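Local coordinates for protein 4-diphosphocytidyl-2C-methyl-D-erythritol synthase (Neisseria gonorrhoeae, PDB 1VGW) that probably catalyses the transfer of a cytidylyl group from CTP to 2-C-methyl-D-erythritol 4-phosphate, a step of the non-mevalonate route to isoprenoids, at residues B[108-113]-B[167-172]; B[140-145]-B[163-168]. All coordinates share one frame; numbering follows the deposited sequence.

Contact 1: B[108-113]-B[167-172]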
loop_
_atom_site.group_PDB
_atom_site.type_symbol
_atom_site.label_atom_id
_atom_site.label_comp_id
_atom_site.label_asym_id
_atom_site.label_seq_id
_atom_site.Cartn_x
_atom_site.Cartn_y
_atom_site.Cartn_z
ATOM N N LEU B 108 -1.897 20.286 12.043
ATOM C CA LEU B 108 -1.757 18.910 11.507
ATOM C C LEU B 108 -3.003 18.528 10.678
ATOM O O LEU B 108 -4.075 18.351 11.288
ATOM C CB LEU B 108 -1.578 17.908 12.631
ATOM C CG LEU B 108 -0.246 17.834 13.351
ATOM C CD1 LEU B 108 -0.069 19.037 14.335
ATOM C CD2 LEU B 108 -0.136 16.564 14.170
ATOM N N VAL B 109 -2.947 18.538 9.364
ATOM C CA VAL B 109 -4.075 18.263 8.467
ATOM C C VAL B 109 -4.266 16.758 8.246
ATOM O O VAL B 109 -3.426 16.075 7.697
ATOM C CB VAL B 109 -3.991 19.011 7.140
ATOM C CG1 VAL B 109 -5.319 19.049 6.350
ATOM C CG2 VAL B 109 -3.592 20.499 7.319
ATOM N N HIS B 110 -5.364 16.195 8.775
ATOM C CA HIS B 110 -5.578 14.745 8.701
ATOM C C HIS B 110 -6.869 14.328 7.990
ATOM O O HIS B 110 -7.887 14.957 8.227
ATOM C CB HIS B 110 -5.651 14.156 10.113
ATOM C CG HIS B 110 -5.564 12.668 10.172
ATOM N ND1 HIS B 110 -4.445 11.968 9.795
ATOM C CD2 HIS B 110 -6.464 11.737 10.578
ATOM C CE1 HIS B 110 -4.658 10.649 9.959
ATOM N NE2 HIS B 110 -5.877 10.508 10.443
ATOM N N ASP B 111 -6.789 13.285 7.172
ATOM C CA ASP B 111 -8.010 12.766 6.464
ATOM C C ASP B 111 -9.048 12.194 7.452
ATOM O O ASP B 111 -8.682 11.427 8.341
ATOM C CB ASP B 111 -7.569 11.604 5.587
ATOM C CG ASP B 111 -6.826 11.967 4.331
ATOM O OD1 ASP B 111 -5.889 11.209 3.985
ATOM O OD2 ASP B 111 -7.133 12.973 3.688
ATOM N N ALA B 112 -10.304 12.534 7.342
ATOM C CA ALA B 112 -11.402 12.004 8.138
ATOM C C ALA B 112 -11.560 10.485 8.060
ATOM O O ALA B 112 -12.086 9.835 8.974
ATOM C CB ALA B 112 -12.738 12.594 7.611
ATOM N N ALA B 113 -11.102 9.833 6.996
ATOM C CA ALA B 113 -11.194 8.409 6.871
ATOM C C ALA B 113 -9.961 7.639 7.271
ATOM O O ALA B 113 -9.968 6.418 6.995
ATOM C CB ALA B 113 -11.590 8.017 5.440
ATOM N N GLN B 167 1.080 9.840 3.338
ATOM C CA GLN B 167 -0.058 9.575 4.206
ATOM C C GLN B 167 -0.422 10.914 4.869
ATOM O O GLN B 167 -0.111 11.964 4.254
ATOM C CB GLN B 167 0.258 8.545 5.274
ATOM C CG GLN B 167 0.640 7.181 4.747
ATOM C CD GLN B 167 0.803 6.114 5.802
ATOM O OE1 GLN B 167 1.343 6.349 6.904
ATOM N NE2 GLN B 167 0.344 4.899 5.466
ATOM N N THR B 168 -1.181 10.928 5.929
ATOM C CA THR B 168 -1.519 12.103 6.707
ATOM C C THR B 168 -1.336 11.688 8.162
ATOM O O THR B 168 -1.235 10.453 8.406
ATOM C CB THR B 168 -2.892 12.655 6.424
ATOM O OG1 THR B 168 -3.877 11.794 6.993
ATOM C CG2 THR B 168 -3.205 12.845 4.933
ATOM N N PRO B 169 -1.212 12.593 9.121
ATOM C CA PRO B 169 -1.310 14.018 8.963
ATOM C C PRO B 169 -0.107 14.642 8.311
ATOM O O PRO B 169 0.934 13.972 8.178
ATOM C CB PRO B 169 -1.450 14.539 10.416
ATOM C CG PRO B 169 -1.690 13.330 11.259
ATOM C CD PRO B 169 -0.904 12.232 10.554
ATOM N N GLN B 170 -0.280 15.809 7.743
ATOM C CA GLN B 170 0.762 16.646 7.125
ATOM C C GLN B 170 0.839 17.910 8.026
ATOM O O GLN B 170 -0.178 18.600 8.125
ATOM C CB GLN B 170 0.369 17.053 5.685
ATOM C CG GLN B 170 0.128 15.761 4.863
ATOM C CD GLN B 170 0.389 15.845 3.389
ATOM O OE1 GLN B 170 0.350 16.859 2.706
ATOM N NE2 GLN B 170 0.621 14.668 2.746
ATOM N N LEU B 171 1.984 18.109 8.647
ATOM C CA LEU B 171 2.169 19.178 9.647
ATOM C C LEU B 171 2.940 20.385 9.198
ATOM O O LEU B 171 4.158 20.274 8.941
ATOM C CB LEU B 171 2.772 18.513 10.869
ATOM C CG LEU B 171 3.698 19.060 11.883
ATOM C CD1 LEU B 171 4.009 20.544 11.872
ATOM C CD2 LEU B 171 3.342 18.598 13.283
ATOM N N PHE B 172 2.302 21.560 9.144
ATOM C CA PHE B 172 2.928 22.813 8.802
ATOM C C PHE B 172 2.526 23.986 9.713
ATOM O O PHE B 172 1.437 23.995 10.314
ATOM C CB PHE B 172 2.597 23.202 7.326
ATOM C CG PHE B 172 3.112 22.163 6.364
ATOM C CD1 PHE B 172 2.199 21.294 5.740
ATOM C CD2 PHE B 172 4.465 21.946 6.171
ATOM C CE1 PHE B 172 2.701 20.283 4.931
ATOM C CE2 PHE B 172 4.963 20.969 5.342
ATOM C CZ PHE B 172 4.028 20.106 4.714
#
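Val-109 and Gln-170 form an antiparallel hydrogen-bonded pair, Val-109 N to Gln-170 O at 3.0 Å and Gln-170 N to Val-109 O at 3.2 Å, where the two chains run 161° apart. Beside it, Leu-108 faces Leu-171 in a non-hydrogen-bonded pair; their side chains lie side by side, and Leu-108 CD1 meets Leu-171 CD2 at 3.6 Å. Leu-108 CB also touches Pro-169 CB, and helix 119-129 packs over these apolar groups, so branched aliphatic side chains suit the site. Strand 106-109 belongs to the central sheet of the GT-A-like nucleotidyltransferase fold, and beyond Val-109 the chain leaves the strand as a loop that stays against 168-169. There Asp-111 N gives a nearly straight bond to Thr-168 OG1 (3.3 Å, 172°). With chi1 at 73°, OG1 stands between the backbone N and carbonyl carbon of Thr-168, while CG2 meets Asp-111 OD1 at 3.3 Å. In this threonine the hydroxyl accepts the backbone N-H and the methyl merely packs against the carboxylate, whose oxygens form salt bridges with Arg-84 (OD2) and Arg-114 (OD1). Pro-169, after a cis peptide bond, brings its CG to 3.4 Å from His-110 ND1; NE2 of that imidazole is hydrogen-bonded to Arg-114 O. Gln-170 NE2 reaches back to Gln-167 O across the chain corner, and also bonds Asp-191.

Contact 2: B[140-145]-B[163-168]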
loop_
_atom_site.group_PDB
_atom_site.type_symbol
_atom_site.label_atom_id
_atom_site.label_comp_id
_atom_site.label_asym_id
_atom_site.label_seq_id
_atom_site.Cartn_x
_atom_site.Cartn_y
_atom_site.Cartn_z
ATOM N N VAL B 140 5.453 6.286 3.731
ATOM C CA VAL B 140 6.119 4.984 3.703
ATOM C C VAL B 140 6.817 4.749 2.363
ATOM O O VAL B 140 6.304 5.083 1.284
ATOM C CB VAL B 140 5.151 3.805 3.968
ATOM C CG1 VAL B 140 4.449 3.960 5.322
ATOM C CG2 VAL B 140 4.125 3.620 2.872
ATOM N N PRO B 141 7.976 4.109 2.362
ATOM C CA PRO B 141 8.695 3.867 1.120
ATOM C C PRO B 141 7.926 2.960 0.190
ATOM O O PRO B 141 7.183 2.101 0.691
ATOM C CB PRO B 141 10.006 3.230 1.569
ATOM C CG PRO B 141 10.132 3.543 3.018
ATOM C CD PRO B 141 8.707 3.604 3.532
ATOM N N VAL B 142 8.017 3.191 -1.121
ATOM C CA VAL B 142 7.348 2.329 -2.108
ATOM C C VAL B 142 8.100 1.007 -2.188
ATOM O O VAL B 142 9.239 1.005 -2.613
ATOM C CB VAL B 142 7.366 2.975 -3.499
ATOM C CG1 VAL B 142 6.803 1.992 -4.547
ATOM C CG2 VAL B 142 6.522 4.254 -3.509
ATOM N N ALA B 143 7.549 -0.085 -1.696
ATOM C CA ALA B 143 8.246 -1.356 -1.712
ATOM C C ALA B 143 8.083 -2.219 -2.957
ATOM O O ALA B 143 9.007 -3.006 -3.200
ATOM C CB ALA B 143 7.846 -2.155 -0.455
ATOM N N ASP B 144 7.021 -2.147 -3.720
ATOM C CA ASP B 144 6.813 -2.978 -4.916
ATOM C C ASP B 144 7.258 -2.306 -6.208
ATOM O O ASP B 144 7.157 -1.078 -6.337
ATOM C CB ASP B 144 5.286 -3.258 -5.050
ATOM C CG ASP B 144 4.729 -4.188 -4.001
ATOM O OD1 ASP B 144 3.523 -4.046 -3.675
ATOM O OD2 ASP B 144 5.478 -5.067 -3.493
ATOM N N THR B 145 7.595 -3.061 -7.247
ATOM C CA THR B 145 7.916 -2.507 -8.569
ATOM C C THR B 145 6.761 -1.692 -9.148
ATOM O O THR B 145 5.617 -2.148 -9.128
ATOM C CB THR B 145 8.205 -3.674 -9.548
ATOM O OG1 THR B 145 9.348 -4.402 -9.067
ATOM C CG2 THR B 145 8.423 -3.182 -10.962
ATOM N N LEU B 163 11.686 6.439 -3.668
ATOM C CA LEU B 163 10.315 6.895 -3.720
ATOM C C LEU B 163 9.490 6.478 -2.495
ATOM O O LEU B 163 9.818 5.481 -1.846
ATOM C CB LEU B 163 9.562 6.454 -4.974
ATOM C CG LEU B 163 10.116 6.816 -6.345
ATOM C CD1 LEU B 163 9.043 6.685 -7.431
ATOM C CD2 LEU B 163 10.686 8.260 -6.345
ATOM N N TRP B 164 8.552 7.359 -2.098
ATOM C CA TRP B 164 7.703 7.218 -0.938
ATOM C C TRP B 164 6.223 7.499 -1.215
ATOM O O TRP B 164 5.861 8.377 -2.000
ATOM C CB TRP B 164 8.135 8.254 0.173
ATOM C CG TRP B 164 9.502 8.008 0.707
ATOM C CD1 TRP B 164 10.689 8.173 0.028
ATOM C CD2 TRP B 164 9.891 7.581 2.021
ATOM N NE1 TRP B 164 11.738 7.761 0.783
ATOM C CE2 TRP B 164 11.291 7.419 2.022
ATOM C CE3 TRP B 164 9.187 7.248 3.167
ATOM C CZ2 TRP B 164 12.005 6.969 3.128
ATOM C CZ3 TRP B 164 9.892 6.819 4.289
ATOM C CH2 TRP B 164 11.291 6.689 4.265
ATOM N N GLN B 165 5.312 6.892 -0.453
ATOM C CA GLN B 165 3.892 7.171 -0.597
ATOM C C GLN B 165 3.439 8.056 0.573
ATOM O O GLN B 165 3.628 7.663 1.715
ATOM C CB GLN B 165 3.059 5.885 -0.554
ATOM C CG GLN B 165 3.489 4.836 -1.547
ATOM C CD GLN B 165 3.162 3.430 -1.053
ATOM O OE1 GLN B 165 2.021 2.987 -1.129
ATOM N NE2 GLN B 165 4.191 2.762 -0.539
ATOM N N ALA B 166 2.823 9.191 0.282
ATOM C CA ALA B 166 2.391 10.100 1.314
ATOM C C ALA B 166 1.151 9.618 2.052
ATOM O O ALA B 166 0.241 9.010 1.445
ATOM C CB ALA B 166 2.124 11.458 0.655
ATOM N N GLN B 167 1.080 9.840 3.338
ATOM C CA GLN B 167 -0.058 9.575 4.206
ATOM C C GLN B 167 -0.422 10.914 4.869
ATOM O O GLN B 167 -0.111 11.964 4.254
ATOM C CB GLN B 167 0.258 8.545 5.274
ATOM C CG GLN B 167 0.640 7.181 4.747
ATOM C CD GLN B 167 0.803 6.114 5.802
ATOM O OE1 GLN B 167 1.343 6.349 6.904
ATOM N NE2 GLN B 167 0.344 4.899 5.466
ATOM N N THR B 168 -1.181 10.928 5.929
ATOM C CA THR B 168 -1.519 12.103 6.707
ATOM C C THR B 168 -1.336 11.688 8.162
ATOM O O THR B 168 -1.235 10.453 8.406
ATOM C CB THR B 168 -2.892 12.655 6.424
ATOM O OG1 THR B 168 -3.877 11.794 6.993
ATOM C CG2 THR B 168 -3.205 12.845 4.933
#
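An antiparallel beta pairing between strands 136-141 and 163-167 carries Val-140 and Pro-141 alongside Trp-164 and Gln-165, at the base of the arm that the IspD family extends from its nucleotidyltransferase core into the dimer interface. Gln-165 N to Val-140 O (2.7 Å) and Val-140 N to Gln-165 O (3.0 Å) close the hydrogen-bonded pair. Val-142 N adds a nearly straight bond to Leu-163 O (171°), which carries the pairing past Pro-141, a residue with no N-H of its own. Proline fits there because its neighbour across the strands is Trp-164 in a non-hydrogen-bonded pair, and its compact aliphatic ring turns C-H groups to the indole. On the other side of the strands, the stem of Gln-165 crosses Val-142 at about a right angle, CG 3.7 Å from Val-142 CG2. CG is anti to the carbonyl carbon (chi1 -54°) and the chain beyond is extended, which carries the amide across to the 140-142 backbone, with NE2 3.5 Å from Val-140 CG2. The same NE2 makes a weak hydrogen bond to Pro-141 O, so a long residue with an apolar stem and a polar tip suits the place. Strand 163-167 also pairs, through Leu-163 to Gln-165, with an antiparallel strand of the second subunit, so the sheet continues across the interface. Val-142 packs on Leu-146 of that subunit, and Asp-144 forms a salt bridge with its Arg-114. Over the indole, Pro-141 CG makes a CH-pi contact, 3.6 Å from the centroid of the six-membered ring of Trp-164 and 16° off its normal.

Overall arrangement
Contacts 1 and 2 have centres about 16 Å apart and meet in the chain at Gln-167 and Thr-168, where strand 163-167 turns a corner into strand 169-173. Strand 136-141 pairs with both, which ties the two strands together although the chain turns between them. Contact 1 is buried, its centre about 1 Å from that of the chain, whereas contact 2 lies out at the arm and the second subunit. Both approach residues predicted to position the substrate methylerythritol phosphate: the side chain of Asp-111 in contact 1 lies about 4 Å from that of Lys-214, and the side chain of Val-142 in contact 2 about 4 Å from that of Arg-160.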